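Local structure of RTX toxin RtxA (Vibrio vulnificus MO6-24/O, 6IMP) at residues A[22-27]-A[46-51]; A[39-44]-A[136-141]; A[77-82]-A[151-156]; A[102-107]-A[114-119]; A[180-185]-A[205-210]. The protein provides an alpha/beta hydrolase-fold effector domain of a MARTX virulence toxin and probably acts as a hydrolase, its substrate unknown. One frame throughout, in Å; residues are numbered along the deposited sequence.

Contact 1: residues A[22-27]-A[46-51]; sequences PPRDKE and ARRKIG
Arg-48, at the end of helix 44-48, pushes its guanidinium group between Arg-24 and Lys-26 of the extended 22-27 chain. CG of Arg-48 stands opposite the carbonyl carbon (chi1 -66°), and from there the chain runs extended to NE, carrying the charged end clear of its helix. Arg-24 slides past it in the reverse direction, bent at chi2 (-78°), and lays its CG over one face of the Arg-48 group, 3.9 Å from NH1 and displaced toward the rim. The two guanidinium planes are 25° apart, with their NE atoms 5.0 Å from each other. Lys-26 comes to the edge instead, where its CG is 3.5 Å from Arg-48 NH2; kinks along its chain turn NZ away. The carbonyl O of Asp-25 approaches the same NH2 at 3.3 Å. NH1 of Arg-48 has stronger partners elsewhere, the carbonyls of Gly-139 and Ser-141, which hold the group in position while aliphatic carbons of the loop cover it. Such a buried arginine, covered on one face by Arg-24, met at its edge by Lys-26 and tied to loop carbonyls, here joins the N-terminal loop and helix 44-48 to the loop following strand 129-133 of the alpha/beta hydrolase fold.

Contact 2: residues A[39-44]-A[136-141]; sequences ELYGEK and RGYGES
Near Tyr-41 helix 31-41 runs out, and opposite it Tyr-138 starts a type II' beta turn that runs to Ser-141. Gly-42 leaves helical geometry with a positive phi of 99°, while the turn is closed by the bond from Ser-141 N to Tyr-138 O, 3.1 Å long, with Gly-139 at its second position. The backbones stay well apart, and the tyrosine side chain of the loop spans the gap. Tyr-138 carries CG opposite its carbonyl carbon (chi1 -81°), which sends the ring toward the helix end although CB itself points away. Its OH donates to the carbonyl O of Tyr-41 at 2.5 Å, lying in the carbonyl plane on a lone pair, with a C=O...O angle of 116°. The same hydroxyl sits at the edge of the Tyr-41 ring, near that ring's plane, 3.3 Å from Tyr-41 CB. The two side chains cross at about a right angle. Behind the hydroxyl, the Tyr-138 ring meets His-106 edge-to-face, and Arg-47 bonds both Gly-42 O and Gly-137 O, a second link between the same backbones. The chemistry is that of a buried phenol donating its hydrogen bond to a carbonyl near the helix end, so that this polar group and the tyrosine hydroxyl satisfy each other away from water.

Contact 3: residues A[77-82]-A[151-156]; sequences GRLTGY and YQDART
Leu-79 overlaps the side chains of Asp-153 and Thr-156, one methyl reaching each residue most closely. It projects from strand 78-84 toward helix 147-164, where those two residues lie three positions apart on the surface facing the sheet. CG of Leu-79 is placed opposite the carbonyl carbon (chi1 -62°), and with chi2 at 169° the fork spreads so that CD1 faces Thr-156 and CD2 faces Asp-153. CD1 meets Thr-156 tip to tip, 3.6 Å from its CG2. This threonine methyl lies anti to its own backbone N, while OG1 stays beside that N; the methyl is therefore the branch closest to the leucine. CD2 rests against the carboxylate of Asp-153, 3.8 Å from CG, and CD1 also comes within 4.0 Å of Asp-153 CB. The closest CA pair, Leu-79 and Asp-153, is 7.8 Å apart, a gap bridged by the leucine. Thr-156 also touches Leu-72 of strand 67-73, which pairs with strand 78-84, so the helix covers both of these strands. The acid has its polar partner elsewhere: OD2 forms a salt bridge with NE of Arg-136, in the loop after strand 129-133. Across the contact itself the chemistry is purely van der Waals, methyl against methyl and methyl against carboxylate. For this buried aspartate the arginine probably favours the ionised form, and the leucine probably limits access of water.

Contact 4: residues A[102-107]-A[114-119]; sequences VLFLHG and EQASEI
Strand 101-105 and helix 112-124 are the first two elements of a beta-alpha-beta unit of the alpha/beta hydrolase fold, and Gln-115 of the helix clasps Gly-107 in the turn between them. In relatives this turn, with its His-Gly sequence, commonly contributes to the oxyanion hole, a role that would be consistent here but is unproven. The extended Gln-115 side chain presents its amide to both backbone polar groups of Gly-107. OE1 accepts from Gly-107 N at 2.8 Å with an N-H...O angle of 163°, and NE2 donates to Gly-107 O at 3.0 Å. That second donor stands above the carbonyl plane, 73° out of it; His-106 ND1 lies in that plane, on a lone pair of the same oxygen, at 2.5 Å. Two donors hold this carbonyl; the imidazole, nearly perpendicular to the Gln-115 amide, is oriented by its own bonds, ND1 to this oxygen and NE2 with Leu-135 N. Further back along the strand, Phe-104 sets its ring toward the helix with CG anti to the backbone N (chi1 -175°). CZ touches Ile-119 CD1 at 3.7 Å, the two side chains crossing near a right angle, and CE2 lies 4.0 Å from Ala-116 CB. The strand runs between 129-133 and 172-177 in the sheet; helix 112-124 packs on one face, and helices 147-164 and 180-192 cover Leu-103 and Leu-105 on the other.

Contact 5: residues A[180-185]-A[205-210]; sequences GGPIAA and RPMPSM
Pro-182 and Met-207 supply most of the buried surface here, with Gly-181 adding to it, where the first turn of helix 180-192 meets the loop after strand 200-204. Gly-180 closes a Gly-x-Ser-x-Gly sequence at a sharp strand-to-helix turn, consistent with the nucleophile elbow of alpha/beta hydrolases. The helix begins directly behind that turn, and Pro-182, which has no amide hydrogen to offer, fits within its first turn. The pyrrolidine ring faces the loop: CD and CG lie beside the carbonyl of Met-207, with CD 3.2 Å from its O. CD also touches Met-207 CB at 4.1 Å, and the two side chains cross at about a right angle. Met-207 places CG anti to its backbone N (chi1 160°), and the bend at chi3 turns the terminal CE away from the helix; Phe-237, from the loop before helix 239-243, touches both Met-207 and Pro-182. Gly-181, having no side chain, lets the loop come close to the helix backbone at Pro-206. Met-207 is also joined by a backbone hydrogen bond to Ser-178 of the elbow sequence, so the loop is fastened to the turn as well as packed against the helix. The closest CA pair is Gly-181 and Pro-206, 4.4 Å apart, and CB of the proline ring lies 4.3 Å from that glycine CA.

In the fold
From the N terminus, contact 1 closes a short, largely helical loop between residues 22-27 and 46-51. Contact 2 opens within it, at 39-44, and closes only at 136-141, so the two cross. Contact 3 opens at 77-82, inside the span of contact 2, and closes beyond it at 151-156, crossing it in turn. Contact 4, the tight strand-to-helix closure, falls within the spans of both 2 and 3, and contact 5 follows them all. Contact 1 ties the N-terminal loop to helix 44-48, contact 2 the end region of helix 31-41 to the loop after strand 129-133; contacts 3, 4 and 5 tie helices and a loop to the sheet and probable elbow, Leu-105 touching Ala-154 and Ala-184.

Contact 1: residues A[22-27]-A[46-51]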
# COMPACT_ATOMS: atom_id res chain seq x y z
N PRO A 22 -2.84 25.00 3.04
CA PRO A 22 -2.82 24.29 1.74
C PRO A 22 -1.90 24.98 0.75
O PRO A 22 -1.03 25.70 1.21
CB PRO A 22 -4.27 24.38 1.26
CG PRO A 22 -5.06 24.73 2.47
CD PRO A 22 -4.18 25.71 3.14
N PRO A 23 -2.01 24.73 -0.62
CA PRO A 23 -2.51 23.43 -1.03
C PRO A 23 -1.41 22.65 -1.73
O PRO A 23 -0.34 23.17 -1.93
CB PRO A 23 -3.62 23.83 -1.98
CG PRO A 23 -3.00 24.92 -2.78
CD PRO A 23 -1.94 25.54 -1.92
N ARG A 24 -1.69 21.41 -2.09
CA ARG A 24 -0.62 20.44 -2.28
C ARG A 24 0.22 20.70 -3.51
O ARG A 24 -0.30 21.02 -4.55
CB ARG A 24 -1.26 19.09 -2.46
CG ARG A 24 -2.06 19.00 -3.73
CD ARG A 24 -3.42 19.67 -3.61
NE ARG A 24 -4.19 19.57 -4.85
CZ ARG A 24 -5.25 18.78 -5.03
NH1 ARG A 24 -5.69 18.01 -4.04
NH2 ARG A 24 -5.87 18.76 -6.20
N ASP A 25 1.53 20.51 -3.39
CA ASP A 25 2.48 20.84 -4.46
C ASP A 25 3.10 19.62 -5.13
O ASP A 25 3.04 18.50 -4.61
CB ASP A 25 3.57 21.82 -3.97
CG ASP A 25 4.61 21.17 -3.07
OD1 ASP A 25 5.36 20.29 -3.56
OD2 ASP A 25 4.73 21.58 -1.90
N LYS A 26 3.65 19.86 -6.31
CA LYS A 26 4.25 18.81 -7.15
C LYS A 26 5.33 19.45 -8.03
O LYS A 26 5.52 20.66 -7.99
CB LYS A 26 3.18 18.18 -8.04
CG LYS A 26 1.75 18.28 -7.53
CD LYS A 26 0.76 18.37 -8.66
CE LYS A 26 0.66 19.78 -9.22
NZ LYS A 26 1.20 19.90 -10.60
N GLU A 27 5.99 18.63 -8.85
CA GLU A 27 7.04 19.13 -9.77
C GLU A 27 6.87 18.70 -11.21
O GLU A 27 6.18 17.73 -11.50
CB GLU A 27 8.44 18.72 -9.29
CG GLU A 27 8.73 17.24 -9.43
CD GLU A 27 8.08 16.43 -8.34
OE1 GLU A 27 6.86 16.61 -8.12
OE2 GLU A 27 8.80 15.63 -7.70
N ALA A 46 -5.48 11.64 -12.16
CA ALA A 46 -5.81 10.31 -11.61
C ALA A 46 -5.29 10.02 -10.20
O ALA A 46 -5.98 9.39 -9.40
CB ALA A 46 -5.27 9.24 -12.55
N ARG A 47 -4.04 10.40 -9.95
CA ARG A 47 -3.38 10.11 -8.68
C ARG A 47 -4.01 10.88 -7.53
O ARG A 47 -4.06 10.39 -6.41
CB ARG A 47 -1.90 10.49 -8.76
CG ARG A 47 -1.05 9.55 -9.60
CD ARG A 47 0.38 9.54 -9.10
NE ARG A 47 0.93 10.89 -8.97
CZ ARG A 47 1.51 11.56 -9.94
NH1 ARG A 47 1.60 11.06 -11.17
NH2 ARG A 47 1.98 12.78 -9.70
N ARG A 48 -4.45 12.10 -7.83
CA ARG A 48 -4.90 13.02 -6.80
C ARG A 48 -6.43 13.06 -6.66
O ARG A 48 -6.94 13.43 -5.60
CB ARG A 48 -4.34 14.42 -7.05
CG ARG A 48 -2.82 14.50 -6.89
CD ARG A 48 -2.37 15.92 -6.61
NE ARG A 48 -0.94 16.06 -6.31
CZ ARG A 48 -0.36 15.78 -5.13
NH1 ARG A 48 -1.07 15.25 -4.13
NH2 ARG A 48 0.93 16.00 -4.97
N LYS A 49 -7.13 12.63 -7.71
CA LYS A 49 -8.60 12.73 -7.77
C LYS A 49 -9.29 12.01 -6.62
O LYS A 49 -8.93 10.89 -6.26
CB LYS A 49 -9.11 12.18 -9.09
CG LYS A 49 -10.63 12.22 -9.24
CD LYS A 49 -11.03 12.03 -10.70
CE LYS A 49 -12.50 12.36 -10.94
NZ LYS A 49 -12.81 13.80 -10.70
N ILE A 50 -10.29 12.68 -6.05
CA ILE A 50 -11.18 12.08 -5.05
C ILE A 50 -12.63 12.32 -5.48
O ILE A 50 -13.12 13.45 -5.46
CB ILE A 50 -10.92 12.65 -3.64
CG1 ILE A 50 -9.51 12.28 -3.17
CG2 ILE A 50 -11.93 12.10 -2.64
CD1 ILE A 50 -9.03 13.05 -1.96
N GLY A 51 -13.29 11.24 -5.88
CA GLY A 51 -14.64 11.29 -6.44
C GLY A 51 -15.65 11.91 -5.49
O GLY A 51 -15.44 11.96 -4.27

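Contact 2: residues A[39-44]-A[136-141]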
# COMPACT_ATOMS: atom_id res chain seq x y z
N GLU A 39 3.24 6.01 -16.51
CA GLU A 39 3.12 4.56 -16.72
C GLU A 39 3.15 3.84 -15.38
O GLU A 39 2.20 3.14 -15.03
CB GLU A 39 4.22 4.04 -17.67
CG GLU A 39 4.52 2.53 -17.60
CD GLU A 39 3.57 1.65 -18.42
OE1 GLU A 39 2.58 2.17 -19.00
OE2 GLU A 39 3.81 0.42 -18.45
N LEU A 40 4.20 4.06 -14.62
CA LEU A 40 4.41 3.35 -13.35
C LEU A 40 3.40 3.71 -12.24
O LEU A 40 2.91 2.82 -11.53
CB LEU A 40 5.84 3.56 -12.85
CG LEU A 40 6.88 2.68 -13.54
CD1 LEU A 40 6.98 3.00 -15.02
CD2 LEU A 40 8.24 2.83 -12.88
N TYR A 41 3.09 4.99 -12.11
CA TYR A 41 2.39 5.52 -10.93
C TYR A 41 1.00 6.08 -11.23
O TYR A 41 0.19 6.31 -10.30
CB TYR A 41 3.22 6.64 -10.33
CG TYR A 41 4.58 6.20 -9.86
CD1 TYR A 41 4.70 5.28 -8.84
CD2 TYR A 41 5.73 6.73 -10.43
CE1 TYR A 41 5.93 4.89 -8.38
CE2 TYR A 41 6.96 6.34 -10.00
CZ TYR A 41 7.06 5.42 -8.97
OH TYR A 41 8.30 5.01 -8.52
N GLY A 42 0.76 6.38 -12.50
CA GLY A 42 -0.48 6.99 -12.94
C GLY A 42 -0.35 8.49 -13.12
O GLY A 42 0.62 9.11 -12.69
N GLU A 43 -1.36 9.07 -13.74
CA GLU A 43 -1.31 10.49 -14.08
C GLU A 43 -1.63 11.29 -12.84
O GLU A 43 -2.43 10.85 -12.02
CB GLU A 43 -2.28 10.81 -15.21
CG GLU A 43 -2.31 9.74 -16.30
CD GLU A 43 -3.04 10.19 -17.55
OE1 GLU A 43 -3.80 9.37 -18.11
OE2 GLU A 43 -2.84 11.34 -17.98
N LYS A 44 -1.00 12.44 -12.68
CA LYS A 44 -1.24 13.27 -11.52
C LYS A 44 -2.73 13.47 -11.24
O LYS A 44 -3.16 13.36 -10.08
CB LYS A 44 -0.55 14.63 -11.69
CG LYS A 44 -1.05 15.70 -10.72
CD LYS A 44 -0.70 17.11 -11.19
CE LYS A 44 -1.50 17.57 -12.40
NZ LYS A 44 -2.92 17.87 -12.06
N ARG A 136 3.42 10.17 -1.11
CA ARG A 136 3.73 11.39 -1.85
C ARG A 136 3.22 11.33 -3.30
O ARG A 136 3.43 10.34 -3.99
CB ARG A 136 5.22 11.66 -1.86
CG ARG A 136 6.02 10.69 -2.72
CD ARG A 136 7.49 10.96 -2.57
NE ARG A 136 7.96 10.61 -1.24
CZ ARG A 136 9.19 10.88 -0.79
NH1 ARG A 136 9.53 10.54 0.44
NH2 ARG A 136 10.08 11.46 -1.60
N GLY A 137 2.56 12.40 -3.73
CA GLY A 137 2.13 12.55 -5.13
C GLY A 137 0.75 11.99 -5.39
O GLY A 137 0.23 12.10 -6.51
N TYR A 138 0.14 11.44 -4.34
CA TYR A 138 -1.14 10.77 -4.43
C TYR A 138 -2.11 11.49 -3.53
O TYR A 138 -1.75 11.94 -2.44
CB TYR A 138 -1.00 9.33 -3.98
CG TYR A 138 -0.45 8.41 -5.04
CD1 TYR A 138 -1.28 7.90 -6.03
CD2 TYR A 138 0.89 8.05 -5.05
CE1 TYR A 138 -0.80 7.04 -6.99
CE2 TYR A 138 1.39 7.18 -6.01
CZ TYR A 138 0.54 6.68 -6.98
OH TYR A 138 1.02 5.83 -7.96
N GLY A 139 -3.36 11.55 -3.99
CA GLY A 139 -4.42 12.32 -3.32
C GLY A 139 -4.02 13.76 -3.06
O GLY A 139 -3.80 14.53 -3.99
N GLU A 140 -3.92 14.12 -1.78
CA GLU A 140 -3.60 15.49 -1.36
C GLU A 140 -2.20 15.58 -0.72
O GLU A 140 -1.85 16.60 -0.14
CB GLU A 140 -4.68 16.02 -0.40
CG GLU A 140 -5.78 16.86 -1.05
CD GLU A 140 -6.65 17.58 -0.02
OE1 GLU A 140 -6.97 16.99 1.03
OE2 GLU A 140 -7.03 18.75 -0.27
N SER A 141 -1.40 14.53 -0.85
CA SER A 141 -0.07 14.51 -0.25
C SER A 141 0.90 15.24 -1.16
O SER A 141 0.75 15.20 -2.38
CB SER A 141 0.40 13.07 -0.02
OG SER A 141 -0.43 12.42 0.95

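Contact 3: residues A[77-82]-A[151-156]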
# COMPACT_ATOMS: atom_id res chain seq x y z
N GLY A 77 7.51 16.58 2.39
CA GLY A 77 6.26 17.35 2.41
C GLY A 77 5.21 16.69 3.28
O GLY A 77 5.54 15.87 4.14
N ARG A 78 3.94 17.03 3.06
CA ARG A 78 2.87 16.49 3.90
C ARG A 78 2.10 15.33 3.25
O ARG A 78 2.04 15.20 2.02
CB ARG A 78 1.95 17.59 4.43
CG ARG A 78 1.09 18.30 3.41
CD ARG A 78 0.61 19.64 3.96
NE ARG A 78 -0.27 20.33 3.03
CZ ARG A 78 0.15 20.97 1.93
NH1 ARG A 78 -0.73 21.58 1.15
NH2 ARG A 78 1.44 21.04 1.63
N LEU A 79 1.62 14.45 4.12
CA LEU A 79 1.00 13.18 3.72
C LEU A 79 -0.41 13.12 4.27
O LEU A 79 -0.62 13.01 5.49
CB LEU A 79 1.80 11.99 4.26
CG LEU A 79 3.25 11.83 3.79
CD1 LEU A 79 3.97 10.77 4.63
CD2 LEU A 79 3.30 11.46 2.32
N THR A 80 -1.39 13.16 3.38
CA THR A 80 -2.76 13.43 3.78
C THR A 80 -3.67 12.22 3.62
O THR A 80 -3.59 11.50 2.62
CB THR A 80 -3.32 14.58 2.96
OG1 THR A 80 -3.29 14.21 1.58
CG2 THR A 80 -2.49 15.82 3.17
N GLY A 81 -4.51 12.00 4.61
CA GLY A 81 -5.69 11.15 4.45
C GLY A 81 -6.51 11.06 5.72
O GLY A 81 -6.63 12.04 6.47
N TYR A 82 -7.08 9.89 5.97
CA TYR A 82 -7.92 9.69 7.15
C TYR A 82 -7.43 8.55 8.03
O TYR A 82 -6.68 7.66 7.60
CB TYR A 82 -9.37 9.44 6.75
CG TYR A 82 -9.97 10.52 5.87
CD1 TYR A 82 -9.58 10.64 4.54
CD2 TYR A 82 -10.94 11.39 6.35
CE1 TYR A 82 -10.13 11.61 3.72
CE2 TYR A 82 -11.51 12.36 5.53
CZ TYR A 82 -11.10 12.47 4.22
OH TYR A 82 -11.66 13.45 3.39
N TYR A 151 8.73 4.17 0.06
CA TYR A 151 9.14 3.34 1.20
C TYR A 151 9.29 4.19 2.45
O TYR A 151 8.96 3.75 3.54
CB TYR A 151 10.46 2.63 0.94
CG TYR A 151 10.47 1.61 -0.20
CD1 TYR A 151 9.35 0.83 -0.50
CD2 TYR A 151 11.62 1.40 -0.95
CE1 TYR A 151 9.38 -0.10 -1.53
CE2 TYR A 151 11.66 0.47 -1.97
CZ TYR A 151 10.54 -0.27 -2.26
OH TYR A 151 10.60 -1.20 -3.27
N GLN A 152 9.83 5.38 2.28
CA GLN A 152 9.98 6.31 3.39
C GLN A 152 8.64 6.76 3.96
O GLN A 152 8.40 6.66 5.17
CB GLN A 152 10.82 7.52 2.96
CG GLN A 152 12.31 7.25 3.03
CD GLN A 152 12.83 7.25 4.46
OE1 GLN A 152 12.25 7.88 5.36
NE2 GLN A 152 13.93 6.54 4.68
N ASP A 153 7.75 7.19 3.06
CA ASP A 153 6.40 7.60 3.44
C ASP A 153 5.68 6.49 4.21
O ASP A 153 4.90 6.76 5.12
CB ASP A 153 5.60 8.00 2.20
CG ASP A 153 6.20 9.21 1.48
OD1 ASP A 153 7.03 9.92 2.08
OD2 ASP A 153 5.82 9.45 0.31
N ALA A 154 5.98 5.24 3.86
CA ALA A 154 5.46 4.11 4.61
C ALA A 154 5.87 4.16 6.09
O ALA A 154 5.10 3.77 6.97
CB ALA A 154 5.94 2.82 3.98
N ARG A 155 7.06 4.67 6.35
CA ARG A 155 7.62 4.65 7.69
C ARG A 155 7.07 5.80 8.51
O ARG A 155 6.87 5.68 9.72
CB ARG A 155 9.14 4.74 7.64
CG ARG A 155 9.77 3.92 6.53
CD ARG A 155 10.99 3.18 7.03
NE ARG A 155 11.56 2.28 6.04
CZ ARG A 155 12.77 2.42 5.48
NH1 ARG A 155 13.53 3.47 5.77
NH2 ARG A 155 13.21 1.51 4.61
N THR A 156 6.87 6.94 7.85
CA THR A 156 6.15 8.04 8.45
C THR A 156 4.85 7.51 8.98
O THR A 156 4.55 7.64 10.17
CB THR A 156 5.86 9.14 7.43
OG1 THR A 156 7.09 9.64 6.91
CG2 THR A 156 5.07 10.29 8.06

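Contact 4: residues A[102-107]-A[114-119]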
# COMPACT_ATOMS: atom_id res chain seq x y z
N VAL A 102 -5.14 -1.67 11.20
CA VAL A 102 -4.55 -1.83 9.87
C VAL A 102 -3.81 -0.58 9.40
O VAL A 102 -4.37 0.52 9.34
CB VAL A 102 -5.62 -2.19 8.83
CG1 VAL A 102 -4.99 -2.30 7.43
CG2 VAL A 102 -6.31 -3.48 9.21
N LEU A 103 -2.56 -0.78 9.01
CA LEU A 103 -1.86 0.18 8.19
C LEU A 103 -2.08 -0.16 6.71
O LEU A 103 -1.42 -1.04 6.14
CB LEU A 103 -0.37 0.17 8.54
CG LEU A 103 0.39 1.45 8.23
CD1 LEU A 103 1.72 1.39 8.95
CD2 LEU A 103 0.59 1.65 6.72
N PHE A 104 -3.03 0.54 6.10
CA PHE A 104 -3.32 0.35 4.68
C PHE A 104 -2.32 1.09 3.80
O PHE A 104 -2.19 2.32 3.89
CB PHE A 104 -4.74 0.83 4.32
CG PHE A 104 -5.12 0.54 2.88
CD1 PHE A 104 -5.11 -0.76 2.39
CD2 PHE A 104 -5.43 1.57 2.01
CE1 PHE A 104 -5.41 -1.03 1.07
CE2 PHE A 104 -5.75 1.31 0.69
CZ PHE A 104 -5.74 0.01 0.22
N LEU A 105 -1.66 0.35 2.92
CA LEU A 105 -0.83 1.01 1.90
C LEU A 105 -1.48 0.89 0.54
O LEU A 105 -1.47 -0.18 -0.05
CB LEU A 105 0.59 0.45 1.87
CG LEU A 105 1.46 0.86 3.07
CD1 LEU A 105 2.65 -0.08 3.20
CD2 LEU A 105 1.95 2.30 2.98
N HIS A 106 -2.04 1.99 0.05
CA HIS A 106 -2.61 2.00 -1.29
C HIS A 106 -1.55 1.69 -2.33
O HIS A 106 -0.36 1.68 -2.05
CB HIS A 106 -3.24 3.34 -1.60
CG HIS A 106 -2.26 4.40 -1.96
ND1 HIS A 106 -1.79 4.57 -3.24
CD2 HIS A 106 -1.73 5.41 -1.22
CE1 HIS A 106 -0.99 5.63 -3.28
NE2 HIS A 106 -0.94 6.16 -2.06
N GLY A 107 -2.01 1.42 -3.55
CA GLY A 107 -1.13 1.17 -4.68
C GLY A 107 -1.30 2.23 -5.75
O GLY A 107 -1.61 3.38 -5.45
N GLU A 114 -10.08 6.67 -2.79
CA GLU A 114 -10.78 5.75 -3.66
C GLU A 114 -10.45 4.31 -3.32
O GLU A 114 -11.34 3.49 -3.18
CB GLU A 114 -10.40 6.01 -5.12
CG GLU A 114 -10.77 7.39 -5.65
CD GLU A 114 -12.26 7.65 -5.62
OE1 GLU A 114 -13.04 6.78 -6.07
OE2 GLU A 114 -12.66 8.73 -5.14
N GLN A 115 -9.16 4.02 -3.17
CA GLN A 115 -8.71 2.64 -3.02
C GLN A 115 -9.13 2.05 -1.68
O GLN A 115 -9.37 0.86 -1.58
CB GLN A 115 -7.19 2.55 -3.20
CG GLN A 115 -6.72 2.81 -4.64
CD GLN A 115 -5.22 2.61 -4.84
OE1 GLN A 115 -4.66 1.63 -4.37
NE2 GLN A 115 -4.59 3.53 -5.58
N ALA A 116 -9.26 2.89 -0.66
CA ALA A 116 -9.62 2.42 0.68
C ALA A 116 -11.14 2.29 0.85
O ALA A 116 -11.60 1.59 1.75
CB ALA A 116 -9.04 3.33 1.75
N SER A 117 -11.90 2.93 -0.03
CA SER A 117 -13.34 3.12 0.18
C SER A 117 -14.09 1.80 0.18
O SER A 117 -14.88 1.53 1.08
CB SER A 117 -13.91 4.06 -0.88
OG SER A 117 -13.99 3.43 -2.14
N GLU A 118 -13.80 0.97 -0.80
CA GLU A 118 -14.32 -0.39 -0.83
C GLU A 118 -13.73 -1.29 0.28
O GLU A 118 -14.25 -2.37 0.51
CB GLU A 118 -14.09 -1.02 -2.20
CG GLU A 118 -14.91 -0.42 -3.35
CD GLU A 118 -14.50 -0.98 -4.72
OE1 GLU A 118 -14.58 -2.22 -4.92
OE2 GLU A 118 -14.11 -0.17 -5.60
N ILE A 119 -12.63 -0.87 0.92
CA ILE A 119 -11.90 -1.74 1.87
C ILE A 119 -12.13 -1.41 3.36
O ILE A 119 -12.11 -2.30 4.21
CB ILE A 119 -10.36 -1.76 1.58
CG1 ILE A 119 -10.11 -2.26 0.14
CG2 ILE A 119 -9.62 -2.67 2.56
CD1 ILE A 119 -8.68 -2.08 -0.36

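Contact 5: residues A[180-185]-A[205-210]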
# COMPACT_ATOMS: atom_id res chain seq x y z
N GLY A 180 1.31 -1.21 -3.28
CA GLY A 180 1.39 -1.29 -1.82
C GLY A 180 1.99 -2.60 -1.32
O GLY A 180 2.68 -2.63 -0.31
N GLY A 181 1.75 -3.69 -2.05
CA GLY A 181 2.36 -5.00 -1.77
C GLY A 181 3.85 -4.96 -1.42
O GLY A 181 4.21 -5.19 -0.27
N PRO A 182 4.72 -4.69 -2.40
CA PRO A 182 6.17 -4.58 -2.18
C PRO A 182 6.56 -3.47 -1.20
O PRO A 182 7.54 -3.60 -0.46
CB PRO A 182 6.72 -4.28 -3.57
CG PRO A 182 5.57 -3.68 -4.31
CD PRO A 182 4.37 -4.39 -3.80
N ILE A 183 5.81 -2.37 -1.20
CA ILE A 183 6.08 -1.29 -0.24
C ILE A 183 5.87 -1.80 1.18
O ILE A 183 6.72 -1.61 2.06
CB ILE A 183 5.19 -0.07 -0.47
CG1 ILE A 183 5.48 0.55 -1.83
CG2 ILE A 183 5.44 0.96 0.63
CD1 ILE A 183 4.41 1.50 -2.32
N ALA A 184 4.72 -2.43 1.38
CA ALA A 184 4.38 -3.02 2.66
C ALA A 184 5.46 -4.01 3.11
O ALA A 184 5.79 -4.10 4.29
CB ALA A 184 3.03 -3.71 2.56
N ALA A 185 6.01 -4.74 2.15
CA ALA A 185 7.09 -5.67 2.46
C ALA A 185 8.29 -4.94 3.04
O ALA A 185 8.81 -5.36 4.06
CB ALA A 185 7.50 -6.48 1.23
N ARG A 205 -3.23 -8.88 -3.27
CA ARG A 205 -3.16 -8.77 -4.74
C ARG A 205 -1.91 -7.98 -5.16
O ARG A 205 -2.01 -7.00 -5.91
CB ARG A 205 -4.42 -8.09 -5.30
CG ARG A 205 -5.71 -8.82 -5.00
CD ARG A 205 -6.94 -7.94 -5.24
NE ARG A 205 -7.22 -7.04 -4.11
CZ ARG A 205 -8.12 -6.07 -4.11
NH1 ARG A 205 -8.89 -5.85 -5.17
NH2 ARG A 205 -8.25 -5.28 -3.04
N PRO A 206 -0.73 -8.39 -4.66
CA PRO A 206 0.50 -7.64 -4.79
C PRO A 206 0.96 -7.41 -6.21
O PRO A 206 0.62 -8.16 -7.13
CB PRO A 206 1.51 -8.56 -4.11
CG PRO A 206 0.98 -9.90 -4.38
CD PRO A 206 -0.46 -9.72 -4.09
N MET A 207 1.82 -6.40 -6.34
CA MET A 207 2.72 -6.25 -7.48
C MET A 207 3.98 -6.99 -7.07
O MET A 207 4.62 -6.58 -6.11
CB MET A 207 3.05 -4.78 -7.67
CG MET A 207 4.31 -4.50 -8.46
SD MET A 207 4.70 -2.75 -8.49
CE MET A 207 3.39 -2.11 -9.53
N PRO A 208 4.33 -8.09 -7.76
CA PRO A 208 5.48 -8.82 -7.25
C PRO A 208 6.76 -8.13 -7.59
O PRO A 208 7.76 -8.31 -6.91
CB PRO A 208 5.40 -10.13 -8.00
CG PRO A 208 4.87 -9.73 -9.34
CD PRO A 208 3.83 -8.68 -9.02
N SER A 209 6.71 -7.36 -8.67
CA SER A 209 7.81 -6.57 -9.16
C SER A 209 7.17 -5.63 -10.16
O SER A 209 6.16 -5.96 -10.78
CB SER A 209 8.88 -7.46 -9.82
OG SER A 209 8.56 -7.75 -11.17
N MET A 210 7.73 -4.46 -10.33
CA MET A 210 7.21 -3.54 -11.33
C MET A 210 7.34 -4.09 -12.75
O MET A 210 6.49 -3.82 -13.60
CB MET A 210 7.94 -2.23 -11.22
CG MET A 210 7.56 -1.24 -12.30
SD MET A 210 5.91 -0.62 -12.02
CE MET A 210 6.21 0.41 -10.60